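Local structure of zinc transport protein ZntB (Vibrio parahaemolyticus RIMD 2210633, 3CK6) at residues N166-S169 with T170-H173; T155-E158 with T159-F163; A234-Q237 with D238-H242. The protein probably takes up zinc ions together with protons across the inner membrane, as a homopentameric member of the CorA metal ion transporter family. The protein carries 1 engineered substitution. All coordinates share one frame; numbering follows the deposited sequence.

Overall arrangement
The three contacts cluster at one end of the chain, on the same side of its centre. Contact 2 lies toward the C-terminal end of helix 134-161. Contact 1 lies in the turn that leads from it into helix 173-199. Contact 3 is one stretch of the long helix 209-246. Centre to centre, contact 1 is about 11 Å from each of the others, and contacts 2 and 3 are about 15 Å apart. Phe236 of contact 3 joins them. Its ring stacks with Phe163 of contact 2, where Phe163 CG and Phe236 CD2 are 3.6 Å apart, and meets Tyr171 and His173 of contact 1 at steep angles. Contact 3 also faces neighbouring subunits of the funnel-shaped pentamer.

Contact 1: residues N166-S169 with T170-H173; sequences NDES and TYNH
Tyr171 packs its ring face against the backbone of Glu168. Glu168 CA sits 3.7 Å from the Tyr171 ring centroid, 12° off the normal, in a CH-pi contact. Glu168 CG follows CA over the same face, displaced toward Tyr171 CE2, 4.0 Å away. This is the tight part of the turn. Tyr171 CG is anti to its own carbonyl carbon (chi1 -74°), which folds the ring back along the preceding residues. The backbone fixes the same fold. Thr170 N donates to Asp167 O at 2.9 Å, and Tyr171 N to Glu168 O at 3.2 Å. Ser169 N to Asp167 OD1, 3.3 Å, makes an Asx turn. Ser169 OG adds a second bond to Asp167 OD1 at 2.7 Å, from the same face of the carboxylate. Thr170 OG1 is bonded to Asp164 N, and Tyr171 OH to Val165 O, which anchors the turn to the chain before it.

The outer side is looser. Glu168 and Ser169 are exposed, and the Glu168 carboxylate has a weak, long ion pair with Arg244. The whole piece links helix 134-161 to helix 173-199, with Tyr171 lying against Ile240 of helix 209-246.

Contact 2: residues T155-E158 with T159-F163; sequences TIEE and TLNEF
Glu157 and Asn161 are joined by a nearly straight backbone bond. Asn161 N donates to Glu157 O at 2.8 Å, with an angle of 174° at the hydrogen. Their side chains cross above it. Glu157 CG passes 3.7 Å from Asn161 ND2, and the carboxylate and amide planes are 56° apart. Leu160 N is satisfied by Ile156 O at 3.0 Å. The bonds at either end of this series are poorer. Thr155 O takes two weak ones from a single residue: Thr159 N at 3.3 Å and Thr159 OG1 at 3.4 Å. The hydroxyl gets there because it stands beside its own backbone N (chi1 -63°), turned back toward the preceding turn. Thr155 OG1 is bonded to Tyr152 O.

This is the i to i+4 pattern of an alpha-helix, here toward the C-terminal end of helix 134-161. Past Asn161 the spacing shortens to i to i+3. Glu162 N donates to Thr159 O at 3.2 Å and only weakly to Glu158 O, while Phe163 N donates to Leu160 O at 3.0 Å.

On the buried side, Ile156 and Leu160 lie side by side, Ile156 CG2 4.1 Å from Leu160 CD1. Both also touch helix 173-199, and Leu160 reaches Val233 of helix 209-246.

Contact 3: residues A234-Q237 with D238-H242; sequences ALFQ and DEIKH
Ile240 lies across the ring of Phe236, one helical turn earlier. Ile240 CB lies 3.7 Å from Phe236 O. Ile240 CG1 then meets two things. Ile240 CG1 is 3.4 Å from Phe236 O. It also stands over one face of the Phe236 ring in a CH-pi contact, offset toward the rim, with Ile240 CG1 4.3 Å from the ring centroid and 15° off the normal. The tip, Ile240 CD1, stays over that face, above the CE2 side, 3.6 Å from Phe236 CE2. With CG1 beside its own backbone N (chi1 -68°) and chi2 extended, the chain is carried back over Phe236.

The Phe236 ring is also met at its edge. Glu239 OE1 lies in the ring plane, 3.4 Å from Phe236 CD1, and the carboxylate plane stands steeply to the ring. An oxygen at the edge faces ring C-H groups, which are slightly positive, so the approach is probably favourable. Glu239 OE1 has a weak, long ion pair with Lys178 of a neighbouring subunit as well.

The backbone below is regular. Ile240 N donates to Phe236 O at 3.0 Å, Glu239 N to Leu235 O at 2.8 Å, and Asp238 N and Lys241 N likewise bond four residues back.

Ile240 packs on Tyr171 and His173 of the same chain. The other sides of the helix turn to the pentamer. Asp238 OD1 makes a weak hydrogen bond with Gln237 of one neighbouring subunit, and Lys241 NZ is close to Lys241 NZ of another. Such a long helix, with one side held by its own chain and another by adjacent subunits, is characteristic of the cytoplasmic funnel of the CorA family, where the corresponding helix runs on toward the membrane.

Contact 1: residues N166-S169 with T170-H173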
loop_
_atom_site.group_PDB
_atom_site.type_symbol
_atom_site.label_atom_id
_atom_site.label_comp_id
_atom_site.label_asym_id
_atom_site.label_seq_id
_atom_site.Cartn_x
_atom_site.Cartn_y
_atom_site.Cartn_z
ATOM N N ASN E 166 16.231 32.985 -5.989
ATOM C CA ASN E 166 16.753 34.339 -5.782
ATOM C C ASN E 166 15.883 35.436 -6.401
ATOM O O ASN E 166 16.226 36.623 -6.355
ATOM C CB ASN E 166 18.190 34.421 -6.288
ATOM C CG ASN E 166 19.141 33.601 -5.444
ATOM O OD1 ASN E 166 19.503 34.003 -4.335
ATOM N ND2 ASN E 166 19.541 32.441 -5.955
ATOM N N ASP E 167 14.744 35.029 -6.955
ATOM C CA ASP E 167 13.836 35.951 -7.612
ATOM C C ASP E 167 12.426 35.721 -7.084
ATOM O O ASP E 167 11.707 34.847 -7.578
ATOM C CB ASP E 167 13.897 35.732 -9.125
ATOM C CG ASP E 167 13.147 36.789 -9.913
ATOM O OD1 ASP E 167 12.405 37.609 -9.321
ATOM O OD2 ASP E 167 13.304 36.790 -11.152
ATOM N N GLU E 168 12.043 36.513 -6.082
ATOM C CA GLU E 168 10.745 36.382 -5.409
ATOM C C GLU E 168 9.529 36.491 -6.341
ATOM O O GLU E 168 8.459 35.940 -6.050
ATOM C CB GLU E 168 10.645 37.381 -4.255
ATOM C CG GLU E 168 11.634 37.082 -3.129
ATOM C CD GLU E 168 11.675 38.156 -2.071
ATOM O OE1 GLU E 168 10.640 38.381 -1.407
ATOM O OE2 GLU E 168 12.748 38.771 -1.894
ATOM N N SER E 169 9.713 37.171 -7.474
ATOM C CA SER E 169 8.671 37.284 -8.497
ATOM C C SER E 169 8.296 35.934 -9.136
ATOM O O SER E 169 7.229 35.818 -9.738
ATOM C CB SER E 169 9.078 38.291 -9.582
ATOM O OG SER E 169 9.969 37.707 -10.526
ATOM N N THR E 170 9.167 34.928 -9.004
ATOM C CA THR E 170 8.922 33.587 -9.579
ATOM C C THR E 170 8.221 32.603 -8.618
ATOM O O THR E 170 7.988 31.440 -8.969
ATOM C CB THR E 170 10.226 32.930 -10.149
ATOM O OG1 THR E 170 11.025 32.390 -9.087
ATOM C CG2 THR E 170 11.048 33.926 -10.971
ATOM N N TYR E 171 7.871 33.079 -7.425
ATOM C CA TYR E 171 7.362 32.228 -6.348
ATOM C C TYR E 171 5.877 31.895 -6.530
ATOM O O TYR E 171 5.058 32.213 -5.665
ATOM C CB TYR E 171 7.561 32.918 -4.990
ATOM C CG TYR E 171 8.979 32.961 -4.432
ATOM C CD1 TYR E 171 10.099 32.733 -5.239
ATOM C CD2 TYR E 171 9.192 33.270 -3.089
ATOM C CE1 TYR E 171 11.402 32.791 -4.705
ATOM C CE2 TYR E 171 10.471 33.332 -2.551
ATOM C CZ TYR E 171 11.573 33.094 -3.360
ATOM O OH TYR E 171 12.834 33.161 -2.807
ATOM N N ASN E 172 5.531 31.241 -7.639
ATOM C CA ASN E 172 4.134 30.896 -7.922
ATOM C C ASN E 172 3.800 29.449 -7.557
ATOM O O ASN E 172 2.860 28.860 -8.100
ATOM C CB ASN E 172 3.804 31.159 -9.394
ATOM C CG ASN E 172 4.141 32.567 -9.825
ATOM O OD1 ASN E 172 3.655 33.545 -9.251
ATOM N ND2 ASN E 172 4.989 32.678 -10.837
ATOM N N HIS E 173 4.573 28.898 -6.624
ATOM C CA HIS E 173 4.489 27.483 -6.265
ATOM C C HIS E 173 3.269 27.140 -5.423
ATOM O O HIS E 173 2.820 25.989 -5.422
ATOM C CB HIS E 173 5.766 27.038 -5.547
ATOM C CG HIS E 173 6.160 27.925 -4.410
ATOM N ND1 HIS E 173 5.779 27.678 -3.109
ATOM C CD2 HIS E 173 6.896 29.061 -4.377
ATOM C CE1 HIS E 173 6.269 28.619 -2.321
ATOM N NE2 HIS E 173 6.948 29.470 -3.067
#

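Contact 2: residues T155-E158 with T159-F163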
loop_
_atom_site.group_PDB
_atom_site.type_symbol
_atom_site.label_atom_id
_atom_site.label_comp_id
_atom_site.label_asym_id
_atom_site.label_seq_id
_atom_site.Cartn_x
_atom_site.Cartn_y
_atom_site.Cartn_z
ATOM N N THR E 155 1.436 23.873 -18.918
ATOM C CA THR E 155 1.407 25.242 -18.397
ATOM C C THR E 155 1.927 25.251 -16.968
ATOM O O THR E 155 2.534 26.222 -16.526
ATOM C CB THR E 155 -0.011 25.874 -18.436
ATOM O OG1 THR E 155 -0.853 25.275 -17.440
ATOM C CG2 THR E 155 -0.645 25.722 -19.801
ATOM N N ILE E 156 1.671 24.166 -16.240
ATOM C CA ILE E 156 2.171 24.044 -14.867
ATOM C C ILE E 156 3.683 23.818 -14.892
ATOM O O ILE E 156 4.438 24.448 -14.134
ATOM C CB ILE E 156 1.415 22.953 -14.059
ATOM C CG1 ILE E 156 -0.024 23.429 -13.786
ATOM C CG2 ILE E 156 2.154 22.638 -12.741
ATOM C CD1 ILE E 156 -0.988 22.348 -13.310
ATOM N N GLU E 157 4.123 22.950 -15.797
ATOM C CA GLU E 157 5.553 22.735 -16.019
ATOM C C GLU E 157 6.304 24.057 -16.285
ATOM O O GLU E 157 7.378 24.280 -15.720
ATOM C CB GLU E 157 5.779 21.736 -17.154
ATOM C CG GLU E 157 7.258 21.544 -17.494
ATOM C CD GLU E 157 7.472 20.507 -18.564
ATOM O OE1 GLU E 157 8.476 19.771 -18.457
ATOM O OE2 GLU E 157 6.636 20.417 -19.501
ATOM N N GLU E 158 5.724 24.923 -17.121
ATOM C CA GLU E 158 6.271 26.272 -17.400
ATOM C C GLU E 158 6.506 27.093 -16.136
ATOM O O GLU E 158 7.541 27.750 -15.983
ATOM C CB GLU E 158 5.312 27.077 -18.283
ATOM C CG GLU E 158 5.209 26.644 -19.733
ATOM C CD GLU E 158 5.083 27.837 -20.667
ATOM O OE1 GLU E 158 5.433 28.967 -20.241
ATOM O OE2 GLU E 158 4.641 27.643 -21.826
ATOM N N THR E 159 5.511 27.082 -15.257
ATOM C CA THR E 159 5.585 27.763 -13.974
ATOM C C THR E 159 6.763 27.201 -13.180
ATOM O O THR E 159 7.605 27.965 -12.688
ATOM C CB THR E 159 4.252 27.610 -13.193
ATOM O OG1 THR E 159 3.206 28.251 -13.926
ATOM C CG2 THR E 159 4.326 28.233 -11.798
ATOM N N LEU E 160 6.824 25.873 -13.098
ATOM C CA LEU E 160 7.841 25.144 -12.329
ATOM C C LEU E 160 9.266 25.394 -12.825
ATOM O O LEU E 160 10.149 25.749 -12.032
ATOM C CB LEU E 160 7.523 23.632 -12.298
ATOM C CG LEU E 160 6.661 23.063 -11.154
ATOM C CD1 LEU E 160 5.476 23.953 -10.806
ATOM C CD2 LEU E 160 6.188 21.648 -11.456
ATOM N N ASN E 161 9.479 25.234 -14.130
ATOM C CA ASN E 161 10.800 25.452 -14.732
ATOM C C ASN E 161 11.336 26.864 -14.493
ATOM O O ASN E 161 12.549 27.088 -14.551
ATOM C CB ASN E 161 10.789 25.152 -16.236
ATOM C CG ASN E 161 10.629 23.659 -16.556
ATOM O OD1 ASN E 161 10.718 22.789 -15.679
ATOM N ND2 ASN E 161 10.408 23.362 -17.834
ATOM N N GLU E 162 10.433 27.801 -14.213
ATOM C CA GLU E 162 10.804 29.197 -13.998
ATOM C C GLU E 162 11.035 29.561 -12.522
ATOM O O GLU E 162 11.396 30.707 -12.218
ATOM C CB GLU E 162 9.795 30.138 -14.671
ATOM C CG GLU E 162 9.846 30.055 -16.205
ATOM C CD GLU E 162 8.824 30.937 -16.915
ATOM O OE1 GLU E 162 9.165 31.469 -17.998
ATOM O OE2 GLU E 162 7.686 31.087 -16.409
ATOM N N PHE E 163 10.844 28.591 -11.616
ATOM C CA PHE E 163 11.174 28.788 -10.194
ATOM C C PHE E 163 12.638 29.158 -10.067
ATOM O O PHE E 163 13.515 28.430 -10.538
ATOM C CB PHE E 163 10.933 27.534 -9.340
ATOM C CG PHE E 163 9.482 27.203 -9.104
ATOM C CD1 PHE E 163 8.490 28.180 -9.214
ATOM C CD2 PHE E 163 9.111 25.902 -8.737
ATOM C CE1 PHE E 163 7.143 27.862 -8.988
ATOM C CE2 PHE E 163 7.770 25.574 -8.510
ATOM C CZ PHE E 163 6.788 26.556 -8.640
#

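Contact 3: residues A234-Q237 with D238-H242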
loop_
_atom_site.group_PDB
_atom_site.type_symbol
_atom_site.label_atom_id
_atom_site.label_comp_id
_atom_site.label_asym_id
_atom_site.label_seq_id
_atom_site.Cartn_x
_atom_site.Cartn_y
_atom_site.Cartn_z
ATOM N N ALA E 234 7.424 20.834 -3.527
ATOM C CA ALA E 234 7.982 20.563 -2.194
ATOM C C ALA E 234 9.475 20.903 -2.088
ATOM O O ALA E 234 9.930 21.456 -1.069
ATOM C CB ALA E 234 7.719 19.107 -1.789
ATOM N N LEU E 235 10.232 20.607 -3.145
ATOM C CA LEU E 235 11.660 20.903 -3.167
ATOM C C LEU E 235 11.936 22.400 -3.281
ATOM O O LEU E 235 12.869 22.905 -2.648
ATOM C CB LEU E 235 12.387 20.131 -4.280
ATOM C CG LEU E 235 13.901 20.343 -4.496
ATOM C CD1 LEU E 235 14.724 20.230 -3.225
ATOM C CD2 LEU E 235 14.378 19.305 -5.491
ATOM N N PHE E 236 11.149 23.103 -4.092
ATOM C CA PHE E 236 11.304 24.550 -4.182
ATOM C C PHE E 236 10.963 25.232 -2.853
ATOM O O PHE E 236 11.574 26.235 -2.507
ATOM C CB PHE E 236 10.516 25.154 -5.348
ATOM C CG PHE E 236 10.842 26.607 -5.605
ATOM C CD1 PHE E 236 12.158 27.007 -5.874
ATOM C CD2 PHE E 236 9.842 27.582 -5.567
ATOM C CE1 PHE E 236 12.465 28.349 -6.094
ATOM C CE2 PHE E 236 10.142 28.932 -5.798
ATOM C CZ PHE E 236 11.451 29.315 -6.055
ATOM N N GLN E 237 10.011 24.663 -2.108
ATOM C CA GLN E 237 9.699 25.112 -0.742
ATOM C C GLN E 237 10.879 24.927 0.216
ATOM O O GLN E 237 11.160 25.808 1.051
ATOM C CB GLN E 237 8.435 24.425 -0.217
ATOM C CG GLN E 237 7.161 24.921 -0.904
ATOM C CD GLN E 237 5.899 24.175 -0.483
ATOM O OE1 GLN E 237 4.876 24.792 -0.150
ATOM N NE2 GLN E 237 5.963 22.844 -0.493
ATOM N N ASP E 238 11.582 23.801 0.085
ATOM C CA ASP E 238 12.843 23.572 0.812
ATOM C C ASP E 238 13.941 24.550 0.388
ATOM O O ASP E 238 14.719 25.000 1.225
ATOM C CB ASP E 238 13.354 22.131 0.634
ATOM C CG ASP E 238 12.487 21.097 1.347
ATOM O OD1 ASP E 238 12.688 19.890 1.085
ATOM O OD2 ASP E 238 11.603 21.471 2.149
ATOM N N GLU E 239 14.008 24.852 -0.910
ATOM C CA GLU E 239 14.962 25.832 -1.450
ATOM C C GLU E 239 14.806 27.210 -0.806
ATOM O O GLU E 239 15.786 27.804 -0.333
ATOM C CB GLU E 239 14.799 25.961 -2.966
ATOM C CG GLU E 239 15.963 25.443 -3.773
ATOM C CD GLU E 239 15.911 25.880 -5.228
ATOM O OE1 GLU E 239 15.079 25.340 -5.993
ATOM O OE2 GLU E 239 16.714 26.754 -5.614
ATOM N N ILE E 240 13.566 27.699 -0.799
ATOM C CA ILE E 240 13.208 28.984 -0.191
ATOM C C ILE E 240 13.538 29.023 1.301
ATOM O O ILE E 240 14.187 29.957 1.768
ATOM C CB ILE E 240 11.709 29.305 -0.408
ATOM C CG1 ILE E 240 11.433 29.562 -1.888
ATOM C CG2 ILE E 240 11.262 30.519 0.454
ATOM C CD1 ILE E 240 9.964 29.520 -2.259
ATOM N N LYS E 241 13.098 28.001 2.032
ATOM C CA LYS E 241 13.271 27.934 3.482
ATOM C C LYS E 241 14.746 27.993 3.875
ATOM O O LYS E 241 15.127 28.738 4.790
ATOM C CB LYS E 241 12.618 26.663 4.024
ATOM C CG LYS E 241 11.723 26.866 5.242
ATOM C CD LYS E 241 12.462 26.611 6.557
ATOM C CE LYS E 241 11.490 26.325 7.714
ATOM N NZ LYS E 241 10.833 24.971 7.609
ATOM N N HIS E 242 15.567 27.225 3.161
ATOM C CA HIS E 242 17.016 27.201 3.346
ATOM C C HIS E 242 17.638 28.570 3.042
ATOM O O HIS E 242 18.380 29.114 3.859
ATOM C CB HIS E 242 17.634 26.119 2.453
ATOM C CG HIS E 242 18.993 25.669 2.890
ATOM N ND1 HIS E 242 20.156 26.138 2.313
ATOM C CD2 HIS E 242 19.376 24.777 3.835
ATOM C CE1 HIS E 242 21.196 25.558 2.886
ATOM N NE2 HIS E 242 20.750 24.728 3.813
#